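ABC transporter periplasmic peptide-binding protein (Pseudoalteromonas, PDB 4QFL) binds dipeptides, here Ala-Phe, and probably delivers them in the periplasm to an ABC transporter. Local coordinates at residues A[60-65]-A[231-236]; A[387-392]-A[428-433]; A[122-125]-A[131-134]. One frame throughout, in Å; residues are numbered along the deposited sequence.

Contact 1. Residues A[60-65]-A[231-236]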
ATOM      1  N   LEU A  60     -15.008   5.342   4.819  1.00 16.98           N
ATOM      2  CA  LEU A  60     -16.055   5.916   3.983  1.00 16.57           C
ATOM      3  C   LEU A  60     -16.700   4.914   3.057  1.00 17.69           C
ATOM      4  O   LEU A  60     -17.774   5.175   2.528  1.00 18.10           O
ATOM      5  CB  LEU A  60     -15.497   7.058   3.140  1.00 16.87           C
ATOM      6  CG  LEU A  60     -14.989   8.284   3.876  1.00 18.37           C
ATOM      7  CD1 LEU A  60     -14.238   9.154   2.905  1.00 18.92           C
ATOM      8  CD2 LEU A  60     -16.153   9.040   4.482  1.00 17.90           C
ATOM      9  N   TYR A  61     -16.037   3.783   2.837  1.00 15.92           N
ATOM     10  CA  TYR A  61     -16.429   2.868   1.763  1.00 18.03           C
ATOM     11  C   TYR A  61     -16.568   1.403   2.184  1.00 17.97           C
ATOM     12  O   TYR A  61     -16.174   1.026   3.282  1.00 17.76           O
ATOM     13  CB  TYR A  61     -15.401   2.926   0.629  1.00 17.34           C
ATOM     14  CG  TYR A  61     -15.243   4.269  -0.032  1.00 18.20           C
ATOM     15  CD1 TYR A  61     -16.205   4.748  -0.915  1.00 17.16           C
ATOM     16  CD2 TYR A  61     -14.112   5.056   0.203  1.00 19.06           C
ATOM     17  CE1 TYR A  61     -16.054   5.990  -1.542  1.00 19.25           C
ATOM     18  CE2 TYR A  61     -13.953   6.298  -0.417  1.00 18.38           C
ATOM     19  CZ  TYR A  61     -14.928   6.754  -1.289  1.00 16.93           C
ATOM     20  OH  TYR A  61     -14.779   7.980  -1.895  1.00 18.09           O
ATOM     21  N   ASP A  62     -17.128   0.588   1.290  1.00 13.99           N
ATOM     22  CA  ASP A  62     -17.042  -0.865   1.390  1.00 19.37           C
ATOM     23  C   ASP A  62     -16.602  -1.423   0.050  1.00 18.26           C
ATOM     24  O   ASP A  62     -16.819  -0.800  -0.982  1.00 17.25           O
ATOM     25  CB  ASP A  62     -18.393  -1.494   1.736  1.00 17.73           C
ATOM     26  CG  ASP A  62     -18.960  -1.004   3.055  1.00 18.09           C
ATOM     27  OD1 ASP A  62     -18.485  -1.459   4.113  1.00 18.95           O
ATOM     28  OD2 ASP A  62     -19.912  -0.195   3.027  1.00 20.10           O
ATOM     29  N   ARG A  63     -16.003  -2.609   0.077  1.00 20.18           N
ATOM     30  CA  ARG A  63     -15.641  -3.337  -1.130  1.00 18.58           C
ATOM     31  C   ARG A  63     -16.706  -4.377  -1.399  1.00 17.56           C
ATOM     32  O   ARG A  63     -17.639  -4.542  -0.616  1.00 19.45           O
ATOM     33  CB  ARG A  63     -14.299  -4.045  -0.950  1.00 17.50           C
ATOM     34  CG  ARG A  63     -13.115  -3.113  -0.712  1.00 18.42           C
ATOM     35  CD  ARG A  63     -11.991  -3.838   0.049  1.00 17.51           C
ATOM     36  NE  ARG A  63     -12.387  -4.109   1.427  1.00 18.68           N
ATOM     37  CZ  ARG A  63     -11.636  -4.740   2.323  1.00 19.48           C
ATOM     38  NH1 ARG A  63     -10.425  -5.174   1.993  1.00 21.03           N
ATOM     39  NH2 ARG A  63     -12.097  -4.936   3.552  1.00 24.00           N
ATOM     40  N   LEU A  64     -16.560  -5.077  -2.514  1.00 18.21           N
ATOM     41  CA  LEU A  64     -17.393  -6.225  -2.816  1.00 19.84           C
ATOM     42  C   LEU A  64     -17.108  -7.361  -1.838  1.00 17.99           C
ATOM     43  O   LEU A  64     -18.014  -8.011  -1.323  1.00 20.03           O
ATOM     44  CB  LEU A  64     -17.106  -6.700  -4.244  1.00 18.59           C
ATOM     45  CG  LEU A  64     -17.552  -5.720  -5.326  1.00 19.14           C
ATOM     46  CD1 LEU A  64     -17.112  -6.205  -6.698  1.00 20.73           C
ATOM     47  CD2 LEU A  64     -19.057  -5.551  -5.259  1.00 18.19           C
ATOM     48  N   ILE A  65     -15.826  -7.597  -1.601  1.00 18.83           N
ATOM     49  CA  ILE A  65     -15.368  -8.674  -0.746  1.00 17.21           C
ATOM     50  C   ILE A  65     -14.131  -8.230   0.010  1.00 19.80           C
ATOM     51  O   ILE A  65     -13.493  -7.219  -0.332  1.00 18.08           O
ATOM     52  CB  ILE A  65     -14.977  -9.909  -1.548  1.00 14.60           C
ATOM     53  CG1 ILE A  65     -14.037  -9.519  -2.687  1.00 16.74           C
ATOM     54  CG2 ILE A  65     -16.197 -10.588  -2.089  1.00 19.60           C
ATOM     55  CD1 ILE A  65     -13.360 -10.688  -3.338  1.00 18.21           C
ATOM     56  N   ASP A 231     -27.125   5.019   8.834  1.00 26.86           N
ATOM     57  CA  ASP A 231     -27.796   4.058   7.960  1.00 23.17           C
ATOM     58  C   ASP A 231     -26.868   2.970   7.463  1.00 23.32           C
ATOM     59  O   ASP A 231     -27.147   2.347   6.445  1.00 24.52           O
ATOM     60  CB  ASP A 231     -28.389   4.765   6.745  1.00 22.95           C
ATOM     61  CG  ASP A 231     -29.728   5.404   7.040  1.00 30.06           C
ATOM     62  OD1 ASP A 231     -30.600   4.720   7.627  1.00 34.30           O
ATOM     63  OD2 ASP A 231     -29.905   6.593   6.691  1.00 28.01           O
ATOM     64  N   TYR A 232     -25.773   2.737   8.176  1.00 23.71           N
ATOM     65  CA  TYR A 232     -24.783   1.761   7.730  1.00 20.77           C
ATOM     66  C   TYR A 232     -25.311   0.320   7.741  1.00 21.85           C
ATOM     67  O   TYR A 232     -25.831  -0.158   8.740  1.00 23.98           O
ATOM     68  CB  TYR A 232     -23.495   1.879   8.554  1.00 21.63           C
ATOM     69  CG  TYR A 232     -22.389   0.998   8.030  1.00 19.96           C
ATOM     70  CD1 TYR A 232     -22.017   1.054   6.701  1.00 18.79           C
ATOM     71  CD2 TYR A 232     -21.723   0.113   8.860  1.00 20.89           C
ATOM     72  CE1 TYR A 232     -21.021   0.250   6.204  1.00 19.46           C
ATOM     73  CE2 TYR A 232     -20.711  -0.697   8.373  1.00 22.27           C
ATOM     74  CZ  TYR A 232     -20.369  -0.622   7.039  1.00 20.71           C
ATOM     75  OH  TYR A 232     -19.367  -1.410   6.527  1.00 20.55           O
ATOM     76  N   TRP A 233     -25.149  -0.376   6.628  1.00 22.48           N
ATOM     77  CA  TRP A 233     -25.770  -1.677   6.464  1.00 21.62           C
ATOM     78  C   TRP A 233     -25.206  -2.728   7.389  1.00 21.43           C
ATOM     79  O   TRP A 233     -25.949  -3.539   7.928  1.00 23.22           O
ATOM     80  CB  TRP A 233     -25.612  -2.160   5.032  1.00 18.56           C
ATOM     81  CG  TRP A 233     -24.180  -2.322   4.615  1.00 22.48           C
ATOM     82  CD1 TRP A 233     -23.357  -1.343   4.135  1.00 20.66           C
ATOM     83  CD2 TRP A 233     -23.402  -3.527   4.624  1.00 20.78           C
ATOM     84  NE1 TRP A 233     -22.119  -1.863   3.848  1.00 22.01           N
ATOM     85  CE2 TRP A 233     -22.119  -3.202   4.135  1.00 20.34           C
ATOM     86  CE3 TRP A 233     -23.664  -4.850   4.991  1.00 23.84           C
ATOM     87  CZ2 TRP A 233     -21.105  -4.142   4.004  1.00 21.51           C
ATOM     88  CZ3 TRP A 233     -22.650  -5.786   4.861  1.00 25.06           C
ATOM     89  CH2 TRP A 233     -21.387  -5.426   4.366  1.00 22.56           C
ATOM     90  N   LYS A 234     -23.891  -2.741   7.551  1.00 23.22           N
ATOM     91  CA  LYS A 234     -23.240  -3.878   8.178  1.00 21.70           C
ATOM     92  C   LYS A 234     -23.488  -3.938   9.678  1.00 25.73           C
ATOM     93  O   LYS A 234     -23.830  -4.994  10.213  1.00 28.09           O
ATOM     94  CB  LYS A 234     -21.744  -3.885   7.889  1.00 22.13           C
ATOM     95  CG  LYS A 234     -21.027  -5.044   8.522  1.00 24.96           C
ATOM     96  CD  LYS A 234     -19.559  -4.727   8.762  1.00 27.06           C
ATOM     97  CE  LYS A 234     -18.717  -5.187   7.611  1.00 25.39           C
ATOM     98  NZ  LYS A 234     -19.232  -4.644   6.324  1.00 32.86           N
ATOM     99  N   HIS A 235     -23.310  -2.811  10.360  1.00 23.97           N
ATOM    100  CA  HIS A 235     -23.521  -2.776  11.801  1.00 25.50           C
ATOM    101  C   HIS A 235     -23.874  -1.387  12.297  1.00 24.87           C
ATOM    102  O   HIS A 235     -23.787  -0.417  11.561  1.00 25.41           O
ATOM    103  CB  HIS A 235     -22.307  -3.339  12.565  1.00 27.75           C
ATOM    104  CG  HIS A 235     -21.016  -2.619  12.305  1.00 27.09           C
ATOM    105  ND1 HIS A 235     -20.646  -1.476  12.984  1.00 29.37           N
ATOM    106  CD2 HIS A 235     -19.989  -2.906  11.469  1.00 26.44           C
ATOM    107  CE1 HIS A 235     -19.460  -1.077  12.560  1.00 24.85           C
ATOM    108  NE2 HIS A 235     -19.040  -1.928  11.642  1.00 25.46           N
ATOM    109  N   GLU A 236     -24.299  -1.308  13.552  1.00 26.21           N
ATOM    110  CA  GLU A 236     -24.562  -0.030  14.180  1.00 24.35           C
ATOM    111  C   GLU A 236     -23.221   0.585  14.542  1.00 23.42           C
ATOM    112  O   GLU A 236     -22.504   0.059  15.377  1.00 26.06           O
ATOM    113  CB  GLU A 236     -25.412  -0.223  15.436  1.00 26.30           C
ATOM    114  CG  GLU A 236     -25.837   1.075  16.082  1.00 25.97           C
ATOM    115  CD  GLU A 236     -26.768   1.884  15.197  1.00 33.08           C
ATOM    116  OE1 GLU A 236     -27.628   1.276  14.519  1.00 36.49           O
ATOM    117  OE2 GLU A 236     -26.638   3.127  15.171  1.00 35.05           O
TER
HETATM  118  O   HOH W   1     -16.816  -3.345   4.298  1.00 23.90           O
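Y232 reaches D62 with its phenol: OH donates to OD1 over 2.6 Å, using the syn lone pair of that oxygen. With CG anti to the backbone N (chi1 -174°), the tyrosine reaches across, coming from the opposite direction to the aspartate, and ring and carboxylate lie nearly coplanar, their planes 12° apart. CE1 of Y232 consequently runs beside D62 OD2, at 3.4 Å. W233 takes that second oxygen in a different way. Its NE1 sits 2.9 Å from D62 OD2 in an almost straight bond; the oxygen lies in the indole plane, yet the donor stands above the carboxylate plane. T210 OG1 also bonds OD2, so the carboxylate is gripped at both oxygens and held against rotation. This is a loop-to-loop junction: D62 follows helix 50-60 just before strand 65-67, while its three partners sit in the connection between strands 223-228 and 241-246, at the edge of this two-lobed binding-protein fold. Next comes K234, whose chain bends at chi3 and chi4 to bring NZ alongside Y232 OH. NZ donates to Y232 OH at 3.2 Å and makes a long salt bridge, 3.9 Å, to D62 OD1, but its stronger polar partner is E77. A water lies 2.5 Å from D62 OD1 and is also a weak partner of K234 NZ.

Contact 2. Residues A[387-392]-A[428-433]. With ALA (alanine), chain C; PHE (phenylalanine), chain D.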
ATOM      1  N   PRO A 387      10.945   1.923  10.155  1.00 15.92           N
ATOM      2  CA  PRO A 387      10.515   3.021  11.043  1.00 17.08           C
ATOM      3  C   PRO A 387      11.395   4.281  11.083  1.00 17.51           C
ATOM      4  O   PRO A 387      11.007   5.262  11.702  1.00 18.72           O
ATOM      5  CB  PRO A 387      10.458   2.368  12.425  1.00 18.93           C
ATOM      6  CG  PRO A 387      11.570   1.402  12.417  1.00 21.54           C
ATOM      7  CD  PRO A 387      11.503   0.790  11.058  1.00 17.64           C
ATOM      8  N   ASN A 388      12.550   4.260  10.436  1.00 17.27           N
ATOM      9  CA  ASN A 388      13.404   5.446  10.385  1.00 18.33           C
ATOM     10  C   ASN A 388      14.332   5.458   9.175  1.00 18.59           C
ATOM     11  O   ASN A 388      15.524   5.153   9.296  1.00 19.37           O
ATOM     12  CB  ASN A 388      14.218   5.575  11.681  1.00 18.22           C
ATOM     13  CG  ASN A 388      14.786   6.974  11.888  1.00 21.58           C
ATOM     14  OD1 ASN A 388      14.880   7.776  10.951  1.00 19.34           O
ATOM     15  ND2 ASN A 388      15.169   7.270  13.120  1.00 20.87           N
ATOM     16  N   ALA A 389      13.791   5.816   8.013  1.00 16.92           N
ATOM     17  CA  ALA A 389      14.566   5.786   6.777  1.00 16.14           C
ATOM     18  C   ALA A 389      15.762   6.720   6.870  1.00 18.04           C
ATOM     19  O   ALA A 389      16.822   6.431   6.322  1.00 18.52           O
ATOM     20  CB  ALA A 389      13.695   6.161   5.597  1.00 17.61           C
ATOM     21  N   ARG A 390      15.584   7.832   7.580  1.00 18.54           N
ATOM     22  CA  ARG A 390      16.631   8.839   7.760  1.00 19.24           C
ATOM     23  C   ARG A 390      17.811   8.242   8.489  1.00 20.21           C
ATOM     24  O   ARG A 390      18.940   8.333   8.025  1.00 21.32           O
ATOM     25  CB  ARG A 390      16.103   9.991   8.601  1.00 22.23           C
ATOM     26  CG  ARG A 390      16.017  11.314   7.897  1.00 27.70           C
ATOM     27  CD  ARG A 390      17.355  12.040   7.796  1.00 31.00           C
ATOM     28  NE  ARG A 390      17.160  13.307   7.084  1.00 33.53           N
ATOM     29  CZ  ARG A 390      18.117  14.011   6.483  1.00 33.83           C
ATOM     30  NH1 ARG A 390      19.376  13.591   6.496  1.00 31.46           N
ATOM     31  NH2 ARG A 390      17.807  15.139   5.860  1.00 29.84           N
ATOM     32  N   LYS A 391      17.542   7.664   9.657  1.00 19.62           N
ATOM     33  CA  LYS A 391      18.571   6.997  10.449  1.00 21.58           C
ATOM     34  C   LYS A 391      19.238   5.902   9.626  1.00 20.52           C
ATOM     35  O   LYS A 391      20.463   5.762   9.631  1.00 22.12           O
ATOM     36  CB  LYS A 391      17.949   6.398  11.705  1.00 18.92           C
ATOM     37  CG  LYS A 391      18.883   5.595  12.583  1.00 23.41           C
ATOM     38  CD  LYS A 391      19.889   6.474  13.295  1.00 29.90           C
ATOM     39  CE  LYS A 391      20.587   5.719  14.438  1.00 31.22           C
ATOM     40  NZ  LYS A 391      22.000   6.180  14.699  1.00 31.17           N
ATOM     41  N   MET A 392      18.432   5.122   8.915  1.00 20.15           N
ATOM     42  CA  MET A 392      18.976   4.078   8.063  1.00 17.75           C
ATOM     43  C   MET A 392      19.890   4.649   6.982  1.00 19.98           C
ATOM     44  O   MET A 392      20.939   4.081   6.692  1.00 23.59           O
ATOM     45  CB  MET A 392      17.860   3.265   7.416  1.00 16.98           C
ATOM     46  CG  MET A 392      18.376   2.081   6.639  1.00 17.29           C
ATOM     47  SD  MET A 392      17.066   1.059   5.957  1.00 20.47           S
ATOM     48  CE  MET A 392      16.179   0.590   7.440  1.00 19.77           C
ATOM     49  N   SER A 428      19.077   6.158  -5.824  1.00 18.22           N
ATOM     50  CA  SER A 428      18.620   5.039  -5.009  1.00 17.83           C
ATOM     51  C   SER A 428      17.682   5.577  -3.951  1.00 16.24           C
ATOM     52  O   SER A 428      17.706   6.765  -3.635  1.00 15.94           O
ATOM     53  CB  SER A 428      19.796   4.316  -4.351  1.00 17.90           C
ATOM     54  OG  SER A 428      20.297   5.046  -3.249  1.00 18.78           O
ATOM     55  N   VAL A 429      16.853   4.695  -3.405  1.00 16.67           N
ATOM     56  CA  VAL A 429      15.851   5.095  -2.431  1.00 15.21           C
ATOM     57  C   VAL A 429      15.586   3.978  -1.441  1.00 14.54           C
ATOM     58  O   VAL A 429      15.622   2.792  -1.788  1.00 17.34           O
ATOM     59  CB  VAL A 429      14.518   5.466  -3.110  1.00 15.88           C
ATOM     60  CG1 VAL A 429      14.047   4.320  -3.983  1.00 17.81           C
ATOM     61  CG2 VAL A 429      13.461   5.825  -2.070  1.00 15.67           C
ATOM     62  N   LEU A 430      15.314   4.385  -0.209  1.00 16.08           N
ATOM     63  CA  LEU A 430      14.849   3.488   0.825  1.00 15.03           C
ATOM     64  C   LEU A 430      13.337   3.546   0.798  1.00 14.42           C
ATOM     65  O   LEU A 430      12.746   4.567   1.110  1.00 15.45           O
ATOM     66  CB  LEU A 430      15.354   3.942   2.194  1.00 16.28           C
ATOM     67  CG  LEU A 430      16.867   3.906   2.380  1.00 18.04           C
ATOM     68  CD1 LEU A 430      17.259   4.534   3.708  1.00 18.96           C
ATOM     69  CD2 LEU A 430      17.386   2.484   2.258  1.00 20.57           C
ATOM     70  N   LEU A 431      12.720   2.443   0.406  1.00 15.54           N
ATOM     71  CA  LEU A 431      11.275   2.362   0.345  1.00 14.70           C
ATOM     72  C   LEU A 431      10.850   0.949   0.733  1.00 16.82           C
ATOM     73  O   LEU A 431      11.560   0.252   1.439  1.00 16.24           O
ATOM     74  CB  LEU A 431      10.775   2.698  -1.063  1.00 13.57           C
ATOM     75  CG  LEU A 431       9.865   3.924  -1.150  1.00 18.80           C
ATOM     76  CD1 LEU A 431       9.723   4.443  -2.574  1.00 16.74           C
ATOM     77  CD2 LEU A 431       8.510   3.637  -0.531  1.00 15.70           C
ATOM     78  N   GLY A 432       9.687   0.527   0.262  1.00 14.75           N
ATOM     79  CA  GLY A 432       9.226  -0.814   0.544  1.00 15.30           C
ATOM     80  C   GLY A 432       7.771  -0.979   0.177  1.00 14.81           C
ATOM     81  O   GLY A 432       7.227  -0.205  -0.597  1.00 16.62           O
ATOM     82  N   TRP A 433       7.145  -1.997   0.742  1.00 15.01           N
ATOM     83  CA  TRP A 433       5.761  -2.273   0.435  1.00 12.41           C
ATOM     84  C   TRP A 433       5.102  -2.916   1.633  1.00 15.94           C
ATOM     85  O   TRP A 433       5.634  -3.858   2.215  1.00 15.59           O
ATOM     86  CB  TRP A 433       5.697  -3.219  -0.755  1.00 14.44           C
ATOM     87  CG  TRP A 433       4.336  -3.441  -1.343  1.00 15.67           C
ATOM     88  CD1 TRP A 433       3.624  -4.612  -1.338  1.00 17.59           C
ATOM     89  CD2 TRP A 433       3.529  -2.489  -2.057  1.00 17.47           C
ATOM     90  NE1 TRP A 433       2.431  -4.440  -1.996  1.00 15.71           N
ATOM     91  CE2 TRP A 433       2.347  -3.148  -2.445  1.00 18.14           C
ATOM     92  CE3 TRP A 433       3.691  -1.145  -2.405  1.00 20.83           C
ATOM     93  CZ2 TRP A 433       1.335  -2.507  -3.160  1.00 17.39           C
ATOM     94  CZ3 TRP A 433       2.672  -0.508  -3.116  1.00 17.24           C
ATOM     95  CH2 TRP A 433       1.520  -1.183  -3.478  1.00 17.41           C
TER
HETATM   96  N   ALA C 601       0.617  -1.301  -0.427  1.00 15.29           N
HETATM   97  CA  ALA C 601       0.622   0.153  -0.286  1.00 16.46           C
HETATM   98  C   ALA C 601       1.958   0.639   0.270  1.00 17.93           C
HETATM   99  O   ALA C 601       2.624  -0.078   1.016  1.00 20.32           O
HETATM  100  CB  ALA C 601      -0.534   0.607   0.610  1.00 15.89           C
HETATM  101  N   PHE D 602       2.354   1.855  -0.105  1.00 18.48           N
HETATM  102  CA  PHE D 602       3.557   2.480   0.433  1.00 15.77           C
HETATM  103  C   PHE D 602       3.323   2.894   1.868  1.00 17.59           C
HETATM  104  O   PHE D 602       4.232   2.843   2.690  1.00 19.81           O
HETATM  105  CB  PHE D 602       3.913   3.723  -0.374  1.00 14.98           C
HETATM  106  CG  PHE D 602       4.440   3.431  -1.736  1.00 18.26           C
HETATM  107  CD1 PHE D 602       5.440   2.490  -1.921  1.00 17.50           C
HETATM  108  CD2 PHE D 602       3.944   4.099  -2.833  1.00 17.51           C
HETATM  109  CE1 PHE D 602       5.937   2.226  -3.167  1.00 19.15           C
HETATM  110  CE2 PHE D 602       4.436   3.842  -4.085  1.00 18.40           C
HETATM  111  CZ  PHE D 602       5.432   2.902  -4.258  1.00 18.37           C
HETATM  112  OXT PHE D 602       2.217   3.297   2.230  1.00 16.78           O
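M392 and A389, one turn apart on helix 389-401, meet L430 of strand 428-434 in a buried, mostly aliphatic contact. Following M392 outward, CB lies 4.0 Å from L430 CD1, and CG keeps the same methyl at the same 4.0 Å. CG is anti to the backbone N (chi1 -174°), which carries the thioether obliquely across the leucine. At SD the chain has reached the other branch, 4.0 Å from L430 CD2, with CD1 scarcely farther away. The methionine thus spans both methyls of the leucine. L430 CD1 also comes within 3.3 Å of A389 O, and A389 CB completes the seat at 4.3 Å. No hydrogen bond joins the two segments; the fit is van der Waals throughout. The start of the helix is fixed from within, since N388 at the N-cap takes the amide of K391 on OD1 over 3.0 Å, approached from above the carbonyl plane.

L430 also touches I376 and W295 of the flanking strands 373-378 and 291-297, so the helix covers one face of these strands. L431 points away from it, where it touches I421 of helix 414-422, and its CD2 lies 3.6 Å from CD1 of the bound phenylalanine. Farther along the strand, W433 spreads one ring face under the ligand alanine, whose N is 3.1 Å from CZ2, while A434 O and D436 OD1 hydrogen-bond the alanine. Helices on both sides of central strands, with a strand end running into the ligand pocket, are the alpha/beta lobe architecture of periplasmic binding proteins; here residues L431, G432 and W433 line the dipeptide site.

Contact 3. Residues A[122-125]-A[131-134]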
ATOM      1  N   PHE A 122     -16.024   0.273 -11.582  1.00 18.01           N
ATOM      2  CA  PHE A 122     -14.942  -0.516 -12.160  1.00 21.05           C
ATOM      3  C   PHE A 122     -14.694  -0.272 -13.649  1.00 22.95           C
ATOM      4  O   PHE A 122     -13.559  -0.397 -14.111  1.00 21.97           O
ATOM      5  CB  PHE A 122     -15.059  -1.998 -11.768  1.00 20.27           C
ATOM      6  CG  PHE A 122     -14.888  -2.216 -10.284  1.00 23.16           C
ATOM      7  CD1 PHE A 122     -13.627  -2.185  -9.710  1.00 20.98           C
ATOM      8  CD2 PHE A 122     -15.990  -2.361  -9.457  1.00 21.51           C
ATOM      9  CE1 PHE A 122     -13.467  -2.333  -8.361  1.00 18.73           C
ATOM     10  CE2 PHE A 122     -15.831  -2.508  -8.099  1.00 20.25           C
ATOM     11  CZ  PHE A 122     -14.565  -2.485  -7.552  1.00 19.70           C
ATOM     12  N   SER A 123     -15.723   0.121 -14.393  1.00 18.39           N
ATOM     13  CA  SER A 123     -15.489   0.507 -15.772  1.00 20.53           C
ATOM     14  C   SER A 123     -14.747   1.841 -15.826  1.00 20.99           C
ATOM     15  O   SER A 123     -14.090   2.134 -16.815  1.00 22.64           O
ATOM     16  CB  SER A 123     -16.780   0.553 -16.588  1.00 20.22           C
ATOM     17  OG  SER A 123     -17.597   1.639 -16.200  1.00 22.96           O
ATOM     18  N   ARG A 124     -14.824   2.644 -14.767  1.00 19.08           N
ATOM     19  CA  ARG A 124     -14.021   3.869 -14.724  1.00 17.79           C
ATOM     20  C   ARG A 124     -12.533   3.567 -14.943  1.00 18.07           C
ATOM     21  O   ARG A 124     -11.791   4.384 -15.484  1.00 19.54           O
ATOM     22  CB  ARG A 124     -14.218   4.626 -13.402  1.00 18.98           C
ATOM     23  CG  ARG A 124     -13.296   5.836 -13.253  1.00 19.59           C
ATOM     24  CD  ARG A 124     -13.564   6.675 -12.013  1.00 16.76           C
ATOM     25  NE  ARG A 124     -12.714   7.868 -12.006  1.00 18.06           N
ATOM     26  CZ  ARG A 124     -12.656   8.736 -11.001  1.00 22.01           C
ATOM     27  NH1 ARG A 124     -13.394   8.550  -9.916  1.00 22.03           N
ATOM     28  NH2 ARG A 124     -11.854   9.784 -11.073  1.00 21.33           N
ATOM     29  N   LEU A 125     -12.100   2.385 -14.523  1.00 18.80           N
ATOM     30  CA  LEU A 125     -10.689   2.002 -14.624  1.00 21.25           C
ATOM     31  C   LEU A 125     -10.251   1.566 -16.029  1.00 23.18           C
ATOM     32  O   LEU A 125      -9.195   1.980 -16.507  1.00 25.53           O
ATOM     33  CB  LEU A 125     -10.357   0.887 -13.624  1.00 19.46           C
ATOM     34  CG  LEU A 125     -10.843   1.086 -12.196  1.00 17.26           C
ATOM     35  CD1 LEU A 125     -10.633  -0.205 -11.416  1.00 20.24           C
ATOM     36  CD2 LEU A 125     -10.127   2.255 -11.533  1.00 19.98           C
ATOM     37  N   PRO A 131     -17.224   8.175 -18.557  1.00 22.56           N
ATOM     38  CA  PRO A 131     -17.049   9.626 -18.538  1.00 23.08           C
ATOM     39  C   PRO A 131     -16.082  10.073 -17.454  1.00 23.42           C
ATOM     40  O   PRO A 131     -15.675  11.230 -17.431  1.00 26.55           O
ATOM     41  CB  PRO A 131     -18.457  10.135 -18.247  1.00 27.33           C
ATOM     42  CG  PRO A 131     -19.124   9.006 -17.548  1.00 23.13           C
ATOM     43  CD  PRO A 131     -18.592   7.781 -18.187  1.00 24.03           C
ATOM     44  N   TYR A 132     -15.714   9.165 -16.563  1.00 23.50           N
ATOM     45  CA  TYR A 132     -14.795   9.509 -15.488  1.00 20.16           C
ATOM     46  C   TYR A 132     -13.416   8.887 -15.685  1.00 21.52           C
ATOM     47  O   TYR A 132     -12.502   9.096 -14.885  1.00 20.29           O
ATOM     48  CB  TYR A 132     -15.387   9.099 -14.152  1.00 18.32           C
ATOM     49  CG  TYR A 132     -16.328  10.130 -13.603  1.00 19.12           C
ATOM     50  CD1 TYR A 132     -17.638  10.231 -14.065  1.00 19.61           C
ATOM     51  CD2 TYR A 132     -15.906  11.007 -12.627  1.00 19.93           C
ATOM     52  CE1 TYR A 132     -18.500  11.190 -13.560  1.00 21.02           C
ATOM     53  CE2 TYR A 132     -16.749  11.959 -12.110  1.00 22.91           C
ATOM     54  CZ  TYR A 132     -18.045  12.053 -12.575  1.00 22.26           C
ATOM     55  OH  TYR A 132     -18.861  13.019 -12.033  1.00 23.30           O
ATOM     56  N   HIS A 133     -13.262   8.136 -16.765  1.00 19.50           N
ATOM     57  CA  HIS A 133     -11.988   7.489 -17.026  1.00 21.98           C
ATOM     58  C   HIS A 133     -10.834   8.478 -16.962  1.00 20.89           C
ATOM     59  O   HIS A 133      -9.799   8.194 -16.362  1.00 23.15           O
ATOM     60  CB  HIS A 133     -11.984   6.783 -18.379  1.00 20.47           C
ATOM     61  CG  HIS A 133     -10.711   6.048 -18.658  1.00 23.52           C
ATOM     62  ND1 HIS A 133     -10.280   4.991 -17.885  1.00 22.66           N
ATOM     63  CD2 HIS A 133      -9.762   6.234 -19.606  1.00 23.59           C
ATOM     64  CE1 HIS A 133      -9.128   4.547 -18.356  1.00 24.16           C
ATOM     65  NE2 HIS A 133      -8.793   5.284 -19.400  1.00 26.09           N
ATOM     66  N   PHE A 134     -11.018   9.640 -17.574  1.00 21.98           N
ATOM     67  CA  PHE A 134      -9.952  10.638 -17.643  1.00 23.00           C
ATOM     68  C   PHE A 134     -10.082  11.766 -16.611  1.00 23.19           C
ATOM     69  O   PHE A 134      -9.389  12.783 -16.705  1.00 24.63           O
ATOM     70  CB  PHE A 134      -9.868  11.239 -19.048  1.00 22.81           C
ATOM     71  CG  PHE A 134      -9.493  10.252 -20.116  1.00 20.84           C
ATOM     72  CD1 PHE A 134      -8.203   9.766 -20.206  1.00 23.67           C
ATOM     73  CD2 PHE A 134     -10.426   9.835 -21.045  1.00 23.87           C
ATOM     74  CE1 PHE A 134      -7.860   8.862 -21.194  1.00 24.04           C
ATOM     75  CE2 PHE A 134     -10.089   8.934 -22.035  1.00 22.01           C
ATOM     76  CZ  PHE A 134      -8.810   8.452 -22.112  1.00 22.09           C
TER
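R124 runs fully extended from CG to NE, starting anti to its own amide nitrogen (chi1 174°), which carries CG, CD and NE past the carbonyl and CB of Y132. H133 also has CG anti to N (chi1 -177°), which turns the edge of its imidazole to the helix carbonyls. From these two postures come two bonds running in opposite directions: H133 ND1 donates to R124 O at 2.9 Å, and R124 NE donates to Y132 O at 3.1 Å. The first is good, with the acceptor close to the imidazole plane, although the donor is tilted from the carbonyl plane. The second is bent and weak, and NE has a further partner in Y140 OH. Beside the imidazole bond, L125 O meets the same ring edge, 3.2 Å from H133 CE1, while H133 CA approaches R124 O in a CA-H...O contact of 3.5 Å.

Y132 CB, 3.6 Å from R124 NE, lies over one face of the guanidinium, whose plane and the phenol ring are 66° apart. NH2 forms a salt bridge with D204, which anchors the far end of the arginine. A leucine here would probably leave the D204 carboxylate without its charged mate and Y132 O without its side-chain donor.

All this folds the loop that follows helix 115-126 back against the helix's last turn. Y132 carries the contact outward: its ring meets F120 of the same helix and F203 of a loop, and its hydroxyl bonds A191 O on helix 188-196, against which the loop therefore rests.

Overall arrangement
Contact 2 is fully buried, without a hydrogen bond between its segments and made mostly by aliphatic side chains, and it alone borders the dipeptide site. Contacts 1 and 3 lie farther from the chain's centre, their own centres some 21 and 22 Å away, and rely on polar groups: a carboxylate shared by several donors in contact 1, which is only partly buried, and helix and loop carbonyls met by histidine and arginine in buried contact 3. Contact 3 is nested within the long loop closed by contact 1, and the two touch, L64 CD1 packing on F122 CE2 at 4.2 Å. Contact 2 comes later in the chain, across its centre, with no element in common with either.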